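PDB 2AZQ: catechol 1,2-dioxygenase from Pseudomonas putida, which probably catalyses the iron(III)-dependent intradiol cleavage of catechol by dioxygen to cis,cis-muconate, the first step in the catechol branch of the beta-ketoadipate pathway. Local coordinates for residues V131-Q136 / I238-D243; G161-F166 / P219-F224; L21-A24 / F30-I33. All blocks are in the same frame, centred on the assembly; numbering follows the deposited sequence.

Contact 1 (V131-Q136 / I238-D243); sequences VVMFLQ and INFAGD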
loop_
_atom_site.group_PDB
_atom_site.type_symbol
_atom_site.label_atom_id
_atom_site.label_comp_id
_atom_site.label_asym_id
_atom_site.label_seq_id
_atom_site.Cartn_x
_atom_site.Cartn_y
_atom_site.Cartn_z
ATOM N N VAL A 131 -30.337 21.644 -8.149
ATOM C CA VAL A 131 -30.630 23.010 -7.808
ATOM C C VAL A 131 -29.499 23.772 -8.485
ATOM O O VAL A 131 -28.339 23.474 -8.240
ATOM C CB VAL A 131 -30.556 23.185 -6.266
ATOM C CG1 VAL A 131 -30.603 24.665 -5.864
ATOM C CG2 VAL A 131 -31.679 22.412 -5.635
ATOM N N VAL A 132 -29.833 24.707 -9.375
ATOM C CA VAL A 132 -28.815 25.521 -10.033
ATOM C C VAL A 132 -28.148 26.268 -8.892
ATOM O O VAL A 132 -28.813 26.664 -7.926
ATOM C CB VAL A 132 -29.435 26.574 -10.998
ATOM C CG1 VAL A 132 -28.383 27.589 -11.440
ATOM C CG2 VAL A 132 -30.019 25.884 -12.206
ATOM N N MET A 133 -26.838 26.431 -8.987
ATOM C CA MET A 133 -26.090 27.147 -7.977
ATOM C C MET A 133 -25.327 28.236 -8.677
ATOM O O MET A 133 -24.672 27.962 -9.684
ATOM C CB MET A 133 -25.079 26.241 -7.304
ATOM C CG MET A 133 -24.058 27.009 -6.467
ATOM S SD MET A 133 -22.648 25.993 -6.002
ATOM C CE MET A 133 -23.441 24.717 -5.172
ATOM N N PHE A 134 -25.427 29.468 -8.182
ATOM C CA PHE A 134 -24.678 30.562 -8.777
ATOM C C PHE A 134 -23.557 30.849 -7.838
ATOM O O PHE A 134 -23.779 31.206 -6.676
ATOM C CB PHE A 134 -25.532 31.804 -8.995
ATOM C CG PHE A 134 -26.463 31.671 -10.141
ATOM C CD1 PHE A 134 -27.751 31.198 -9.959
ATOM C CD2 PHE A 134 -26.004 31.893 -11.436
ATOM C CE1 PHE A 134 -28.567 30.942 -11.046
ATOM C CE2 PHE A 134 -26.799 31.643 -12.527
ATOM C CZ PHE A 134 -28.090 31.163 -12.337
ATOM N N LEU A 135 -22.349 30.693 -8.366
ATOM C CA LEU A 135 -21.117 30.861 -7.615
ATOM C C LEU A 135 -20.345 32.088 -8.069
ATOM O O LEU A 135 -20.025 32.207 -9.250
ATOM C CB LEU A 135 -20.298 29.595 -7.840
ATOM C CG LEU A 135 -19.145 29.193 -6.938
ATOM C CD1 LEU A 135 -19.496 29.421 -5.463
ATOM C CD2 LEU A 135 -18.887 27.715 -7.197
ATOM N N GLN A 136 -20.065 33.020 -7.162
ATOM C CA GLN A 136 -19.295 34.210 -7.555
ATOM C C GLN A 136 -18.498 34.844 -6.436
ATOM O O GLN A 136 -18.843 34.721 -5.264
ATOM C CB GLN A 136 -20.185 35.286 -8.171
ATOM C CG GLN A 136 -21.054 36.029 -7.201
ATOM C CD GLN A 136 -21.838 37.135 -7.888
ATOM O OE1 GLN A 136 -22.348 36.939 -9.001
ATOM N NE2 GLN A 136 -21.969 38.293 -7.222
ATOM N N ILE A 238 -14.714 25.194 -0.198
ATOM C CA ILE A 238 -15.800 26.009 0.361
ATOM C C ILE A 238 -16.719 24.878 0.858
ATOM O O ILE A 238 -17.051 23.995 0.072
ATOM C CB ILE A 238 -16.635 26.823 -0.702
ATOM C CG1 ILE A 238 -15.810 27.949 -1.324
ATOM C CG2 ILE A 238 -17.897 27.404 -0.062
ATOM C CD1 ILE A 238 -16.585 28.718 -2.429
ATOM N N ASN A 239 -17.078 24.848 2.143
ATOM C CA ASN A 239 -18.018 23.832 2.628
ATOM C C ASN A 239 -19.370 24.506 2.735
ATOM O O ASN A 239 -19.462 25.608 3.268
ATOM C CB ASN A 239 -17.677 23.365 4.018
ATOM C CG ASN A 239 -16.380 22.680 4.085
ATOM O OD1 ASN A 239 -16.189 21.644 3.455
ATOM N ND2 ASN A 239 -15.457 23.241 4.858
ATOM N N PHE A 240 -20.422 23.844 2.270
ATOM C CA PHE A 240 -21.775 24.411 2.325
ATOM C C PHE A 240 -22.393 24.492 3.690
ATOM O O PHE A 240 -22.288 23.570 4.492
ATOM C CB PHE A 240 -22.669 23.641 1.384
ATOM C CG PHE A 240 -22.410 23.984 -0.008
ATOM C CD1 PHE A 240 -21.095 24.091 -0.442
ATOM C CD2 PHE A 240 -23.439 24.357 -0.846
ATOM C CE1 PHE A 240 -20.790 24.581 -1.680
ATOM C CE2 PHE A 240 -23.158 24.857 -2.102
ATOM C CZ PHE A 240 -21.815 24.975 -2.524
ATOM N N ALA A 241 -23.043 25.614 3.963
ATOM C CA ALA A 241 -23.637 25.787 5.280
ATOM C C ALA A 241 -24.868 24.903 5.472
ATOM O O ALA A 241 -25.635 24.711 4.540
ATOM C CB ALA A 241 -23.989 27.231 5.496
ATOM N N GLY A 242 -25.026 24.334 6.666
ATOM C CA GLY A 242 -26.198 23.522 6.957
ATOM C C GLY A 242 -26.090 22.027 6.760
ATOM O O GLY A 242 -26.981 21.276 7.158
ATOM N N ASP A 243 -25.000 21.584 6.146
ATOM C CA ASP A 243 -24.793 20.163 5.905
ATOM C C ASP A 243 -24.626 19.450 7.255
ATOM O O ASP A 243 -23.915 19.931 8.141
ATOM C CB ASP A 243 -23.526 19.967 5.072
ATOM C CG ASP A 243 -23.417 18.582 4.476
ATOM O OD1 ASP A 243 -23.836 18.413 3.319
ATOM O OD2 ASP A 243 -22.915 17.665 5.158
#
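M133 on strand 132-140 and F240 on strand 234-240 point at each other from opposite directions, inside the curled beta-sandwich core that forms the catalytic domain of intradiol dioxygenases. The two strands face each other at a distance: the CA atoms of M133 and F240 are 11.5 Å apart, so side chains alone bridge the gap. The heart of the contact is a Met-aromatic pair. M133 SD lies in the plane of the F240 ring, beyond its edge and 5.0 Å from the centroid of that ring. With CG anti to the backbone N (chi1 167°), the methionine runs out toward the phenylalanine; a long, flexible thioether suits a place where a distant ring rim must be met. An alanine here would probably leave the rim of F240 without its sulfur neighbour and open a gap beside it. F240 is in turn flanked by V222 and L284, which line the same apolar interior. Two residues on from M133 and two before F240, the branched aliphatic residues L135 and I238 also meet, and their terminal methyls L135 CD1 and I238 CD1 stand 4.3 Å apart.

Contact 2 (G161-F166 / P219-F224); sequences GTYSYF and PAHVHF. With FE (Fe (III) ion), chain B.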
loop_
_atom_site.group_PDB
_atom_site.type_symbol
_atom_site.label_atom_id
_atom_site.label_comp_id
_atom_site.label_asym_id
_atom_site.label_seq_id
_atom_site.Cartn_x
_atom_site.Cartn_y
_atom_site.Cartn_z
ATOM N N GLY A 161 -23.554 12.796 -6.111
ATOM C CA GLY A 161 -22.395 12.869 -5.253
ATOM C C GLY A 161 -21.145 12.191 -5.790
ATOM O O GLY A 161 -20.427 11.562 -5.020
ATOM N N THR A 162 -20.883 12.296 -7.090
ATOM C CA THR A 162 -19.662 11.699 -7.626
ATOM C C THR A 162 -18.963 12.731 -8.479
ATOM O O THR A 162 -19.552 13.755 -8.817
ATOM C CB THR A 162 -19.900 10.432 -8.506
ATOM O OG1 THR A 162 -20.470 10.807 -9.761
ATOM C CG2 THR A 162 -20.812 9.452 -7.805
ATOM N N TYR A 163 -17.692 12.480 -8.796
ATOM C CA TYR A 163 -16.939 13.419 -9.627
ATOM C C TYR A 163 -16.779 12.871 -11.022
ATOM O O TYR A 163 -16.715 11.658 -11.216
ATOM C CB TYR A 163 -15.555 13.702 -9.051
ATOM C CG TYR A 163 -15.535 14.419 -7.714
ATOM C CD1 TYR A 163 -15.848 13.744 -6.544
ATOM C CD2 TYR A 163 -15.112 15.748 -7.618
ATOM C CE1 TYR A 163 -15.726 14.364 -5.300
ATOM C CE2 TYR A 163 -14.986 16.381 -6.385
ATOM C CZ TYR A 163 -15.288 15.675 -5.222
ATOM O OH TYR A 163 -15.102 16.241 -3.981
ATOM N N SER A 164 -16.745 13.750 -12.011
ATOM C CA SER A 164 -16.567 13.264 -13.372
ATOM C C SER A 164 -15.167 12.656 -13.466
ATOM O O SER A 164 -14.347 12.763 -12.534
ATOM C CB SER A 164 -16.682 14.394 -14.377
ATOM O OG SER A 164 -15.597 15.288 -14.249
ATOM N N TYR A 165 -14.899 12.018 -14.595
ATOM C CA TYR A 165 -13.623 11.388 -14.821
ATOM C C TYR A 165 -13.489 10.051 -14.086
ATOM O O TYR A 165 -13.090 9.047 -14.689
ATOM C CB TYR A 165 -12.483 12.297 -14.397
ATOM C CG TYR A 165 -11.212 11.720 -14.840
ATOM C CD1 TYR A 165 -10.821 11.844 -16.161
ATOM C CD2 TYR A 165 -10.498 10.862 -14.010
ATOM C CE1 TYR A 165 -9.768 11.116 -16.665
ATOM C CE2 TYR A 165 -9.436 10.121 -14.496
ATOM C CZ TYR A 165 -9.086 10.251 -15.831
ATOM O OH TYR A 165 -8.082 9.480 -16.353
ATOM N N PHE A 166 -13.791 10.010 -12.789
ATOM C CA PHE A 166 -13.676 8.735 -12.097
ATOM C C PHE A 166 -14.985 8.050 -12.295
ATOM O O PHE A 166 -15.059 6.821 -12.292
ATOM C CB PHE A 166 -13.378 8.919 -10.624
ATOM C CG PHE A 166 -12.152 9.694 -10.388
ATOM C CD1 PHE A 166 -12.198 11.081 -10.323
ATOM C CD2 PHE A 166 -10.914 9.056 -10.363
ATOM C CE1 PHE A 166 -11.024 11.827 -10.243
ATOM C CE2 PHE A 166 -9.743 9.780 -10.284
ATOM C CZ PHE A 166 -9.798 11.170 -10.226
ATOM N N PRO A 219 -19.060 16.508 3.887
ATOM C CA PRO A 219 -20.094 17.524 3.630
ATOM C C PRO A 219 -20.015 17.983 2.173
ATOM O O PRO A 219 -18.992 17.825 1.517
ATOM C CB PRO A 219 -19.693 18.671 4.564
ATOM C CG PRO A 219 -18.815 17.982 5.600
ATOM C CD PRO A 219 -17.997 17.098 4.711
ATOM N N ALA A 220 -21.094 18.567 1.677
ATOM C CA ALA A 220 -21.090 19.092 0.320
ATOM C C ALA A 220 -20.023 20.215 0.266
ATOM O O ALA A 220 -19.983 21.114 1.127
ATOM C CB ALA A 220 -22.459 19.638 -0.028
ATOM N N HIS A 221 -19.155 20.169 -0.734
ATOM C CA HIS A 221 -18.131 21.175 -0.835
ATOM C C HIS A 221 -17.717 21.440 -2.278
ATOM O O HIS A 221 -18.233 20.815 -3.194
ATOM C CB HIS A 221 -16.919 20.752 0.003
ATOM C CG HIS A 221 -16.367 19.411 -0.375
ATOM N ND1 HIS A 221 -16.894 18.228 0.096
ATOM C CD2 HIS A 221 -15.390 19.067 -1.251
ATOM C CE1 HIS A 221 -16.269 17.217 -0.476
ATOM N NE2 HIS A 221 -15.354 17.699 -1.295
ATOM N N VAL A 222 -16.809 22.398 -2.465
ATOM C CA VAL A 222 -16.330 22.727 -3.797
ATOM C C VAL A 222 -14.838 22.913 -3.657
ATOM O O VAL A 222 -14.386 23.669 -2.820
ATOM C CB VAL A 222 -16.986 24.055 -4.360
ATOM C CG1 VAL A 222 -16.651 24.221 -5.799
ATOM C CG2 VAL A 222 -18.465 24.027 -4.184
ATOM N N HIS A 223 -14.049 22.206 -4.443
ATOM C CA HIS A 223 -12.566 22.331 -4.354
ATOM C C HIS A 223 -11.956 23.500 -5.165
ATOM O O HIS A 223 -12.412 23.823 -6.267
ATOM C CB HIS A 223 -11.931 21.032 -4.882
ATOM C CG HIS A 223 -12.307 19.793 -4.132
ATOM N ND1 HIS A 223 -11.671 19.383 -2.980
ATOM C CD2 HIS A 223 -13.264 18.869 -4.381
ATOM C CE1 HIS A 223 -12.223 18.261 -2.553
ATOM N NE2 HIS A 223 -13.192 17.929 -3.386
ATOM N N PHE A 224 -10.942 24.146 -4.606
ATOM C CA PHE A 224 -10.282 25.221 -5.338
ATOM C C PHE A 224 -8.782 25.184 -5.350
ATOM O O PHE A 224 -8.134 24.850 -4.351
ATOM C CB PHE A 224 -10.637 26.622 -4.825
ATOM C CG PHE A 224 -12.067 26.984 -4.978
ATOM C CD1 PHE A 224 -12.993 26.614 -4.016
ATOM C CD2 PHE A 224 -12.489 27.719 -6.084
ATOM C CE1 PHE A 224 -14.318 26.978 -4.140
ATOM C CE2 PHE A 224 -13.808 28.084 -6.219
ATOM C CZ PHE A 224 -14.730 27.716 -5.238
HETATM FE FE FE B . -14.075 16.259 -2.726
#
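Y163 and the histidines H221 and H223 converge on one iron(III) ion, and metal coordination joins segment 161-166 to segment 219-224. Y163 OH and the NE2 atoms of both histidines are ligands, and Y197 supplies the fourth protein ligand; two tyrosines and two histidines are the signature of the intradiol dioxygenase site. H223 NE2 is 2.0 Å from the iron and H221 NE2 2.4 Å, while the bond from Y163 OH is modelled doubtfully short. Tyrosine suits its place because a rigid ring carries an oxygen, a good donor for iron(III), from the loop to the metal. With CG anti to the carbonyl carbon (chi1 -60°), H223 swings its imidazole toward the iron.

Among the rings, Y163 and H223 cross at about a right angle as side chains and meet rim to rim, with planes at 42°. Y163 OH lies in the plane of the H223 ring, at its edge. H221 brings CD2 above one face of H223, offset toward the rim.

A second-shell side-chain hydrogen bond runs from H221 ND1 to P219 O over 2.6 Å, with an N-H...O angle of 165° and the acceptor close to the imidazole plane. It fixes the rotation of the ring and leaves NE2 for the iron, so histidine is apt here.

H221 and H223 stand on the same side of strand 217-227, with V222 turned away onto F240. That strand pairs with strands 151-155, 197-198 (which holds Y197) and 234-240; W155 stacks on H223, and Y163 reaches in from the loop between strands 151-155 and 176-180.

Contact 3 (L21-A24 / F30-I33); sequences LDHA and FKQI. With PCF (1,2-diacyl-sn-glycero-3-phoshocholine), chain C.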
loop_
_atom_site.group_PDB
_atom_site.type_symbol
_atom_site.label_atom_id
_atom_site.label_comp_id
_atom_site.label_asym_id
_atom_site.label_seq_id
_atom_site.Cartn_x
_atom_site.Cartn_y
_atom_site.Cartn_z
ATOM N N LEU A 21 22.905 0.646 2.862
ATOM C CA LEU A 21 24.136 1.281 3.340
ATOM C C LEU A 21 25.318 0.335 3.112
ATOM O O LEU A 21 26.453 0.583 3.497
ATOM C CB LEU A 21 23.951 1.727 4.812
ATOM C CG LEU A 21 22.898 2.873 4.860
ATOM C CD1 LEU A 21 21.952 2.778 6.071
ATOM C CD2 LEU A 21 23.611 4.211 4.800
ATOM N N ASP A 22 25.026 -0.736 2.405
ATOM C CA ASP A 22 26.018 -1.721 2.056
ATOM C C ASP A 22 26.708 -1.371 0.725
ATOM O O ASP A 22 27.515 -2.133 0.218
ATOM C CB ASP A 22 25.372 -3.135 2.020
ATOM C CG ASP A 22 23.974 -3.172 1.323
ATOM O OD1 ASP A 22 22.998 -2.633 1.885
ATOM O OD2 ASP A 22 23.852 -3.750 0.209
ATOM N N HIS A 23 26.399 -0.213 0.156
ATOM C CA HIS A 23 27.048 0.188 -1.094
ATOM C C HIS A 23 26.937 1.665 -1.470
ATOM O O HIS A 23 26.360 2.466 -0.752
ATOM C CB HIS A 23 26.548 -0.651 -2.239
ATOM C CG HIS A 23 25.074 -0.627 -2.364
ATOM N ND1 HIS A 23 24.270 -1.594 -1.801
ATOM C CD2 HIS A 23 24.245 0.308 -2.883
ATOM C CE1 HIS A 23 23.005 -1.255 -1.970
ATOM N NE2 HIS A 23 22.964 -0.104 -2.623
ATOM N N ALA A 24 27.490 2.022 -2.616
ATOM C CA ALA A 24 27.511 3.417 -2.995
ATOM C C ALA A 24 26.537 3.867 -4.051
ATOM O O ALA A 24 26.634 4.995 -4.513
ATOM C CB ALA A 24 28.927 3.808 -3.400
ATOM N N PHE A 30 16.742 7.956 0.639
ATOM C CA PHE A 30 15.847 6.827 0.926
ATOM C C PHE A 30 16.476 5.914 1.910
ATOM O O PHE A 30 15.793 5.353 2.767
ATOM C CB PHE A 30 15.527 5.981 -0.298
ATOM C CG PHE A 30 14.771 6.706 -1.293
ATOM C CD1 PHE A 30 15.353 7.054 -2.505
ATOM C CD2 PHE A 30 13.539 7.237 -0.949
ATOM C CE1 PHE A 30 14.720 7.952 -3.369
ATOM C CE2 PHE A 30 12.902 8.129 -1.795
ATOM C CZ PHE A 30 13.492 8.498 -3.012
ATOM N N LYS A 31 17.781 5.726 1.749
ATOM C CA LYS A 31 18.495 4.858 2.646
ATOM C C LYS A 31 18.217 5.289 4.066
ATOM O O LYS A 31 17.882 4.451 4.880
ATOM C CB LYS A 31 20.005 4.861 2.339
ATOM C CG LYS A 31 20.380 4.072 1.071
ATOM C CD LYS A 31 21.881 4.092 0.768
ATOM C CE LYS A 31 22.172 3.262 -0.466
ATOM N NZ LYS A 31 23.502 3.496 -1.035
ATOM N N GLN A 32 18.325 6.588 4.363
ATOM C CA GLN A 32 18.064 7.069 5.716
ATOM C C GLN A 32 16.589 6.879 6.097
ATOM O O GLN A 32 16.283 6.488 7.225
ATOM C CB GLN A 32 18.480 8.542 5.874
ATOM C CG GLN A 32 20.019 8.778 6.000
ATOM C CD GLN A 32 20.612 8.769 7.471
ATOM O OE1 GLN A 32 20.316 9.665 8.294
ATOM N NE2 GLN A 32 21.456 7.771 7.775
ATOM N N ILE A 33 15.680 7.136 5.156
ATOM C CA ILE A 33 14.243 6.977 5.416
ATOM C C ILE A 33 13.840 5.478 5.614
ATOM O O ILE A 33 13.084 5.139 6.549
ATOM C CB ILE A 33 13.393 7.625 4.275
ATOM C CG1 ILE A 33 13.645 9.132 4.202
ATOM C CG2 ILE A 33 11.949 7.427 4.548
ATOM C CD1 ILE A 33 13.083 9.833 2.947
HETATM N N PCF C . 11.549 11.278 -12.789
HETATM P P PCF C . 12.983 10.749 -8.234
HETATM O O11 PCF C . 12.418 10.215 -6.815
HETATM O O12 PCF C . 13.705 12.023 -8.012
HETATM O O13 PCF C . 11.621 11.042 -9.045
HETATM O O14 PCF C . 13.735 9.640 -8.863
HETATM C C11 PCF C . 11.585 11.689 -10.321
HETATM C C12 PCF C . 11.679 10.662 -11.456
HETATM C C13 PCF C . 10.223 11.894 -12.954
HETATM C C14 PCF C . 12.589 12.299 -12.996
HETATM C C15 PCF C . 11.705 10.232 -13.811
HETATM C C1 PCF C . 11.264 9.359 -6.840
HETATM C C2 PCF C . 11.039 8.506 -5.576
HETATM C C3 PCF C . 10.926 9.320 -4.286
HETATM O O31 PCF C . 10.359 10.633 -4.480
HETATM O O32 PCF C . 9.980 12.549 -3.379
HETATM C C31 PCF C . 10.306 11.356 -3.336
HETATM C C32 PCF C . 10.794 10.684 -2.052
HETATM C C33 PCF C . 9.961 9.459 -1.691
HETATM C C34 PCF C . 10.495 8.747 -0.434
HETATM C C35 PCF C . 9.414 7.976 0.311
HETATM C C36 PCF C . 9.437 8.432 1.771
HETATM C C37 PCF C . 8.000 8.556 2.280
HETATM C C38 PCF C . 7.911 8.658 3.797
HETATM C C39 PCF C . 6.406 8.708 4.045
HETATM C C40 PCF C . 6.062 8.253 5.463
HETATM C C41 PCF C . 4.560 8.020 5.627
HETATM C C42 PCF C . 3.982 7.075 4.569
HETATM C C43 PCF C . 2.659 6.499 5.072
HETATM O O21 PCF C . 9.862 7.733 -5.879
HETATM O O22 PCF C . 8.613 5.944 -5.573
HETATM C C21 PCF C . 9.616 6.561 -5.235
HETATM C C22 PCF C . 10.516 5.949 -4.155
HETATM C C23 PCF C . 9.571 5.474 -3.031
HETATM C C24 PCF C . 9.949 4.163 -2.319
HETATM C C25 PCF C . 9.485 4.068 -0.856
HETATM C C26 PCF C . 7.998 4.422 -0.672
HETATM C C27 PCF C . 7.532 4.321 0.785
HETATM C C28 PCF C . 6.771 3.044 1.144
HETATM C C29 PCF C . 5.856 3.385 2.324
HETATM C C30 PCF C . 5.434 2.140 3.125
HETATM C C44 PCF C . 1.678 6.136 3.961
HETATM C C45 PCF C . 0.490 5.686 4.537
HETATM C C46 PCF C . -0.706 5.726 3.826
#
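The irregular backbone of L21-A24 runs past the early part of helix 28-49, where the CA atoms of L21 and K31 come within 6.7 Å of each other. K31 carries the contact. Its chain is extended beyond CG, and with CG anti to the carbonyl carbon (chi1 -74°) it leaves the helix toward the loop, so that methylenes lie along the way and the ammonium group arrives at the far end. K31 NZ donates to H23 O over 3.1 Å, from a position well above the carbonyl plane (52° out of it). E25 O is a second acceptor for the same NZ, so two backbone carbonyls of the loop hold one charge, a task for which a long, flexible lysine is well fitted. Nearer the helix, L21 CG rests 4.3 Å from K31 CB, an apolar touch at the root of the chain. This loop links helix 9-19 to helix 28-49 in the helical N-terminal region through which the two subunits of the dimer meet. The H23 side chain slants across the end of K31, with H23 CD2 3.8 Å from K31 NZ. Its ring is steadied by a weak bond from H23 ND1 to D22 OD2, the carboxylate oxygen lying in the imidazole plane at the edge. H23 NE2 makes a weak hydrogen bond to L212 O of the second subunit. Elsewhere on the helix, I33 turns to the bound phospholipid; I33 CG2 approaches acyl carbon C36 of the lipid to 3.9 Å, an apolar branch meeting an acyl chain.

Overall arrangement
From the N terminus, contact 3 comes first and closes the shortest loop, the one that joins helix 9-19 to helix 28-49 near the second subunit. The chain then passes through the remaining helices of the N-terminal region and enters the beta-rich catalytic part. Contact 1 opens there at 131-136 and closes only at 238-243, and contact 2 is nested within that long loop. The two touch: strands 217-227 and 234-240 are antiparallel neighbours, probably hydrogen-bonded through V222 N and I238 O. Along strand 217-227, H221 and H223 face the iron while V222 faces F240 in the interior. Contact 3 stands apart in series, its centre about 41 Å from that of contact 2.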